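PDB 2R5F: transcriptional regulator, putative from Pseudomonas syringae pv. tomato, which probably regulates transcription by binding DNA, with a putative sugar-binding domain of the SorC family likely to sense a carbohydrate effector. Local coordinates for residues E141-K144 against E145-R149; G229-G233 against V234-Q238. One frame throughout, in Å; residues are numbered along the deposited sequence.

Interaction 1. Residues E141-K144 against E145-R149; sequences EEVK and EVLHR
Leu-147 lies beside the carbonyl oxygen of Val-143, one helical turn earlier, and the two side chains run alongside each other in the same direction. Followed outward, CB of Leu-147 lies 3.7 Å from the carbonyl O of Val-143 and equally far from O of Lys-144. CG then passes 3.5 Å from that Val-143 oxygen, because chi1 of -71° sets CG beside the leucine's own backbone N, on the side facing the preceding turn. At the tip, methyl CD1 meets Val-143 CG1 at 4.1 Å, a loose apolar touch. Both residues also touch Val-214 of strand 214-215.

Three i to i+4 backbone bonds carry the turn. Leu-147 N to Val-143 O is nearly straight (169° at the hydrogen) and lies in the carbonyl plane. In contrast, Glu-145 N to Glu-141 O and His-148 N to Lys-144 O, the latter 2.8 Å, have donors tilted about 30° from that plane. Val-146 faces Val-90, Phe-120 and Leu-122, while Arg-149 forms a salt bridge with Glu-88 and a cation-pi contact with Phe-120.

The chemistry is that of an amphipathic surface helix: main-chain bonds set its shape, Val-146 is buried against the sheet, and Val-143 and the exposed Leu-147 lie at the margin.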
ATOM      1  N   GLU A 141      10.061   5.079 -23.079  1.00 46.66           N
ATOM      2  CA  GLU A 141       9.576   6.427 -22.780  1.00 46.43           C
ATOM      3  C   GLU A 141       8.304   6.397 -21.936  1.00 45.40           C
ATOM      4  O   GLU A 141       8.078   7.270 -21.101  1.00 44.51           O
ATOM      5  CB  GLU A 141       9.322   7.207 -24.079  1.00 46.65           C
ATOM      6  CG  GLU A 141      10.011   8.552 -24.102  1.00 48.91           C
ATOM      7  CD  GLU A 141      11.519   8.426 -24.167  1.00 50.87           C
ATOM      8  OE1 GLU A 141      12.210   9.199 -23.475  1.00 51.81           O
ATOM      9  OE2 GLU A 141      12.013   7.553 -24.913  1.00 53.31           O
ATOM     10  N   GLU A 142       7.481   5.390 -22.198  1.00 44.89           N
ATOM     11  CA  GLU A 142       6.347   5.048 -21.355  1.00 44.96           C
ATOM     12  C   GLU A 142       6.740   4.761 -19.921  1.00 43.76           C
ATOM     13  O   GLU A 142       6.021   5.140 -19.016  1.00 43.77           O
ATOM     14  CB  GLU A 142       5.641   3.817 -21.900  1.00 45.66           C
ATOM     15  CG  GLU A 142       5.252   3.880 -23.358  1.00 47.45           C
ATOM     16  CD  GLU A 142       4.319   2.755 -23.705  1.00 50.86           C
ATOM     17  OE1 GLU A 142       3.620   2.253 -22.770  1.00 54.16           O
ATOM     18  OE2 GLU A 142       4.291   2.370 -24.892  1.00 50.77           O
ATOM     19  N   VAL A 143       7.877   4.084 -19.716  1.00 42.56           N
ATOM     20  CA  VAL A 143       8.366   3.790 -18.365  1.00 41.13           C
ATOM     21  C   VAL A 143       8.834   5.059 -17.651  1.00 40.30           C
ATOM     22  O   VAL A 143       8.570   5.224 -16.457  1.00 40.02           O
ATOM     23  CB  VAL A 143       9.487   2.696 -18.369  1.00 41.50           C
ATOM     24  CG1 VAL A 143      10.178   2.620 -17.042  1.00 40.68           C
ATOM     25  CG2 VAL A 143       8.910   1.323 -18.744  1.00 41.90           C
ATOM     26  N   LYS A 144       9.528   5.942 -18.381  1.00 38.95           N
ATOM     27  CA  LYS A 144      10.049   7.205 -17.823  1.00 37.87           C
ATOM     28  C   LYS A 144       8.933   8.173 -17.449  1.00 38.84           C
ATOM     29  O   LYS A 144       9.096   8.993 -16.552  1.00 38.83           O
ATOM     30  CB  LYS A 144      11.016   7.910 -18.795  1.00 36.81           C
ATOM     31  CG  LYS A 144      12.265   7.112 -19.180  1.00 34.07           C
ATOM     32  CD  LYS A 144      13.403   7.975 -19.753  1.00 35.02           C
ATOM     33  CE  LYS A 144      12.946   9.024 -20.784  1.00 29.20           C
ATOM     34  NZ  LYS A 144      14.125   9.669 -21.515  1.00 28.25           N
ATOM     35  N   GLU A 145       7.825   8.080 -18.172  1.00 40.17           N
ATOM     36  CA  GLU A 145       6.605   8.836 -17.888  1.00 42.60           C
ATOM     37  C   GLU A 145       6.076   8.534 -16.468  1.00 42.76           C
ATOM     38  O   GLU A 145       5.771   9.448 -15.690  1.00 42.75           O
ATOM     39  CB  GLU A 145       5.572   8.503 -18.981  1.00 43.31           C
ATOM     40  CG  GLU A 145       4.202   9.117 -18.805  1.00 48.72           C
ATOM     41  CD  GLU A 145       3.969  10.335 -19.677  1.00 53.66           C
ATOM     42  OE1 GLU A 145       4.058  11.470 -19.135  1.00 56.88           O
ATOM     43  OE2 GLU A 145       3.696  10.163 -20.893  1.00 57.10           O
ATOM     44  N   VAL A 146       6.018   7.249 -16.123  1.00 42.80           N
ATOM     45  CA  VAL A 146       5.661   6.826 -14.778  1.00 43.74           C
ATOM     46  C   VAL A 146       6.751   7.229 -13.784  1.00 43.70           C
ATOM     47  O   VAL A 146       6.440   7.809 -12.748  1.00 43.60           O
ATOM     48  CB  VAL A 146       5.383   5.306 -14.706  1.00 43.86           C
ATOM     49  CG1 VAL A 146       5.207   4.844 -13.262  1.00 44.72           C
ATOM     50  CG2 VAL A 146       4.158   4.957 -15.513  1.00 45.01           C
ATOM     51  N   LEU A 147       8.015   6.941 -14.108  1.00 43.62           N
ATOM     52  CA  LEU A 147       9.134   7.310 -13.224  1.00 43.65           C
ATOM     53  C   LEU A 147       9.118   8.796 -12.877  1.00 44.32           C
ATOM     54  O   LEU A 147       9.409   9.183 -11.751  1.00 44.57           O
ATOM     55  CB  LEU A 147      10.496   6.943 -13.837  1.00 42.89           C
ATOM     56  CG  LEU A 147      10.933   5.484 -13.951  1.00 42.81           C
ATOM     57  CD1 LEU A 147      12.265   5.359 -14.735  1.00 41.05           C
ATOM     58  CD2 LEU A 147      11.037   4.799 -12.569  1.00 42.41           C
ATOM     59  N   HIS A 148       8.771   9.620 -13.858  1.00 45.77           N
ATOM     60  CA  HIS A 148       8.679  11.056 -13.683  1.00 46.98           C
ATOM     61  C   HIS A 148       7.673  11.445 -12.583  1.00 47.32           C
ATOM     62  O   HIS A 148       7.879  12.415 -11.832  1.00 47.69           O
ATOM     63  CB  HIS A 148       8.301  11.691 -15.019  1.00 47.33           C
ATOM     64  CG  HIS A 148       8.145  13.174 -14.961  1.00 50.01           C
ATOM     65  ND1 HIS A 148       9.221  14.036 -14.982  1.00 53.01           N
ATOM     66  CD2 HIS A 148       7.039  13.953 -14.900  1.00 52.57           C
ATOM     67  CE1 HIS A 148       8.783  15.283 -14.925  1.00 53.67           C
ATOM     68  NE2 HIS A 148       7.463  15.260 -14.871  1.00 52.94           N
ATOM     69  N   ARG A 149       6.591  10.681 -12.499  1.00 47.60           N
ATOM     70  CA  ARG A 149       5.493  10.986 -11.601  1.00 47.83           C
ATOM     71  C   ARG A 149       5.823  10.730 -10.128  1.00 48.22           C
ATOM     72  O   ARG A 149       5.232  11.371  -9.260  1.00 48.19           O
ATOM     73  CB  ARG A 149       4.236  10.196 -11.980  1.00 48.12           C
ATOM     74  CG  ARG A 149       3.794  10.242 -13.442  1.00 47.46           C
ATOM     75  CD  ARG A 149       3.523  11.648 -13.966  1.00 50.19           C
ATOM     76  NE  ARG A 149       3.000  12.550 -12.938  1.00 53.28           N
ATOM     77  CZ  ARG A 149       3.016  13.883 -13.018  1.00 54.57           C
ATOM     78  NH1 ARG A 149       2.522  14.609 -12.012  1.00 55.22           N
ATOM     79  NH2 ARG A 149       3.526  14.492 -14.087  1.00 54.23           N
TER

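Interaction 2. Residues G229-G233 against V234-Q238; sequences GLAGG and VRKVQ. With SO4 (sulfate ion), chain B.
Gly-233 and Lys-236 close the turn between strand 226-230 and helix 237-245. Lys-236 N donates to Gly-233 O at 2.9 Å with a fairly straight N-H (162°), yet it approaches from above the carbonyl plane, 53° out of it, as befits a tight i to i+3 turn. Gly-233 adopts a positive-phi backbone conformation that strongly favours glycine. On this close-packed side CB of Lys-236 sits 3.5 Å from Gly-233 O, and Val-237 CG2 lies 3.9 Å from the same oxygen. The lysine chain then runs back along the glycine backbone, its CD 3.9 Å from Gly-232 O and 4.2 Å from Ala-231 CB.

The far end is held by polar partners instead. Lys-236 NZ donates to sulfate O1 at 2.9 Å and to water 1 at 2.8 Å, and also to the backbone O of Ile-160. The water is only weakly bonded to Gly-232 N. The sulfate, probably a crystallisation ion, is also hydrogen-bonded by the hydroxyls of Ser-67 and Thr-69 and the backbone N of Ser-68. The looser side is that of Val-234 and Arg-235, both exposed; Val-234 starts away from residues 229-233, and Arg-235 touches Glu-162 of strand 155-162.

A glycine-rich turn thus links the first strand to the helix of a beta-alpha-beta unit in a Rossmann-like domain, and its lysine helps hold a sulfate that may mark where an anionic, perhaps phosphorylated, ligand could bind.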
ATOM      1  N   GLY A 229      -0.224   2.131   4.573  1.00 38.83           N
ATOM      2  CA  GLY A 229      -0.036   0.678   4.554  1.00 37.07           C
ATOM      3  C   GLY A 229      -1.290  -0.143   4.812  1.00 37.57           C
ATOM      4  O   GLY A 229      -2.005   0.104   5.786  1.00 36.88           O
ATOM      5  N   LEU A 230      -1.543  -1.152   3.957  1.00 35.47           N
ATOM      6  CA  LEU A 230      -2.690  -2.016   4.103  1.00 35.85           C
ATOM      7  C   LEU A 230      -2.228  -3.480   4.239  1.00 36.39           C
ATOM      8  O   LEU A 230      -1.884  -4.083   3.249  1.00 34.53           O
ATOM      9  CB  LEU A 230      -3.669  -1.895   2.902  1.00 35.87           C
ATOM     10  CG  LEU A 230      -4.231  -0.543   2.424  1.00 37.28           C
ATOM     11  CD1 LEU A 230      -5.094  -0.750   1.207  1.00 37.71           C
ATOM     12  CD2 LEU A 230      -5.029   0.206   3.523  1.00 37.25           C
ATOM     13  N   ALA A 231      -2.264  -4.035   5.453  1.00 36.03           N
ATOM     14  CA  ALA A 231      -1.691  -5.361   5.707  1.00 36.70           C
ATOM     15  C   ALA A 231      -2.172  -5.961   7.027  1.00 35.95           C
ATOM     16  O   ALA A 231      -2.233  -5.283   8.029  1.00 36.80           O
ATOM     17  CB  ALA A 231      -0.158  -5.250   5.743  1.00 36.39           C
ATOM     18  N   GLY A 232      -2.469  -7.244   7.017  1.00 37.22           N
ATOM     19  CA  GLY A 232      -2.773  -8.003   8.221  1.00 38.10           C
ATOM     20  C   GLY A 232      -2.570  -9.482   7.985  1.00 38.63           C
ATOM     21  O   GLY A 232      -2.455  -9.911   6.852  1.00 39.37           O
ATOM     22  N   GLY A 233      -2.557 -10.270   9.048  1.00 39.21           N
ATOM     23  CA  GLY A 233      -2.279 -11.699   8.951  1.00 41.28           C
ATOM     24  C   GLY A 233      -1.153 -12.059   9.911  1.00 42.76           C
ATOM     25  O   GLY A 233      -0.167 -11.329  10.021  1.00 42.39           O
ATOM     26  N   VAL A 234      -1.269 -13.186  10.606  1.00 44.34           N
ATOM     27  CA  VAL A 234      -0.286 -13.442  11.651  1.00 45.45           C
ATOM     28  C   VAL A 234       1.113 -13.612  11.050  1.00 45.24           C
ATOM     29  O   VAL A 234       2.100 -13.274  11.696  1.00 45.54           O
ATOM     30  CB  VAL A 234      -0.702 -14.564  12.657  1.00 45.85           C
ATOM     31  CG1 VAL A 234      -0.486 -15.993  12.077  1.00 46.55           C
ATOM     32  CG2 VAL A 234       0.025 -14.357  14.001  1.00 46.27           C
ATOM     33  N   ARG A 235       1.169 -14.037   9.787  1.00 45.01           N
ATOM     34  CA  ARG A 235       2.441 -14.234   9.073  1.00 44.93           C
ATOM     35  C   ARG A 235       3.155 -12.937   8.668  1.00 43.52           C
ATOM     36  O   ARG A 235       4.331 -12.950   8.287  1.00 43.66           O
ATOM     37  CB  ARG A 235       2.232 -15.105   7.835  1.00 45.42           C
ATOM     38  CG  ARG A 235       1.620 -16.454   8.137  1.00 48.92           C
ATOM     39  CD  ARG A 235       2.194 -17.536   7.230  1.00 54.17           C
ATOM     40  NE  ARG A 235       3.401 -18.173   7.781  1.00 57.23           N
ATOM     41  CZ  ARG A 235       4.589 -18.222   7.165  1.00 57.97           C
ATOM     42  NH1 ARG A 235       4.751 -17.661   5.968  1.00 57.16           N
ATOM     43  NH2 ARG A 235       5.615 -18.844   7.747  1.00 57.67           N
ATOM     44  N   LYS A 236       2.451 -11.823   8.767  1.00 42.26           N
ATOM     45  CA  LYS A 236       2.957 -10.539   8.302  1.00 40.87           C
ATOM     46  C   LYS A 236       3.513  -9.645   9.421  1.00 39.67           C
ATOM     47  O   LYS A 236       4.162  -8.644   9.122  1.00 37.70           O
ATOM     48  CB  LYS A 236       1.839  -9.760   7.601  1.00 41.05           C
ATOM     49  CG  LYS A 236       1.371 -10.344   6.293  1.00 41.29           C
ATOM     50  CD  LYS A 236       1.100  -9.218   5.344  1.00 40.00           C
ATOM     51  CE  LYS A 236       0.418  -9.713   4.101  1.00 42.50           C
ATOM     52  NZ  LYS A 236       0.175  -8.561   3.218  1.00 40.49           N
ATOM     53  N   VAL A 237       3.243 -10.003  10.684  1.00 38.52           N
ATOM     54  CA  VAL A 237       3.636  -9.178  11.844  1.00 37.93           C
ATOM     55  C   VAL A 237       5.113  -8.668  11.808  1.00 37.74           C
ATOM     56  O   VAL A 237       5.342  -7.453  11.847  1.00 37.72           O
ATOM     57  CB  VAL A 237       3.223  -9.851  13.214  1.00 38.58           C
ATOM     58  CG1 VAL A 237       3.626  -9.010  14.407  1.00 38.25           C
ATOM     59  CG2 VAL A 237       1.706 -10.100  13.264  1.00 37.05           C
ATOM     60  N   GLN A 238       6.090  -9.568  11.680  1.00 36.67           N
ATOM     61  CA  GLN A 238       7.496  -9.177  11.635  1.00 37.09           C
ATOM     62  C   GLN A 238       7.787  -8.222  10.459  1.00 37.31           C
ATOM     63  O   GLN A 238       8.561  -7.266  10.588  1.00 37.27           O
ATOM     64  CB  GLN A 238       8.396 -10.403  11.537  1.00 37.17           C
ATOM     65  CG  GLN A 238       9.873 -10.095  11.813  1.00 38.97           C
ATOM     66  CD  GLN A 238      10.802 -11.193  11.381  1.00 38.19           C
ATOM     67  OE1 GLN A 238      10.502 -11.944  10.447  1.00 40.84           O
ATOM     68  NE2 GLN A 238      11.948 -11.299  12.050  1.00 37.13           N
TER
HETATM   69  S   SO4 B   1      -0.815  -8.489  -0.352  1.00 46.20           S
HETATM   70  O1  SO4 B   1       0.232  -9.203   0.367  1.00 47.22           O
HETATM   71  O2  SO4 B   1      -2.143  -8.898   0.071  1.00 48.19           O
HETATM   72  O3  SO4 B   1      -0.710  -7.064  -0.175  1.00 46.30           O
HETATM   73  O4  SO4 B   1      -0.753  -8.857  -1.767  1.00 48.15           O
HETATM   74  O   HOH W   1      -2.582  -8.262   3.848  1.00 36.41           O

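Overall arrangement
Interaction 1 comes first along the chain and closes before interaction 2 opens; their centres are 31 Å apart, their nearest atoms about 18 Å, and they do not touch. They lie on opposite sides of the chain's centre, within one putative sugar-binding domain. Residues 141-149 belong to helix 138-149, whose side chains reach strands 88-94, 119-120 and 214-215. Residues 229-238 instead lead from strand 226-230 into helix 237-245. One mixed sheet connects the two regions: strand 226-230 pairs with 155-162, which pairs with 60-63, and that strand pairs with 88-94. Thus interaction 1 belongs to the domain's outer layer, far from the sulfate, whereas interaction 2 forms a strand-to-helix turn bordering the bound anion.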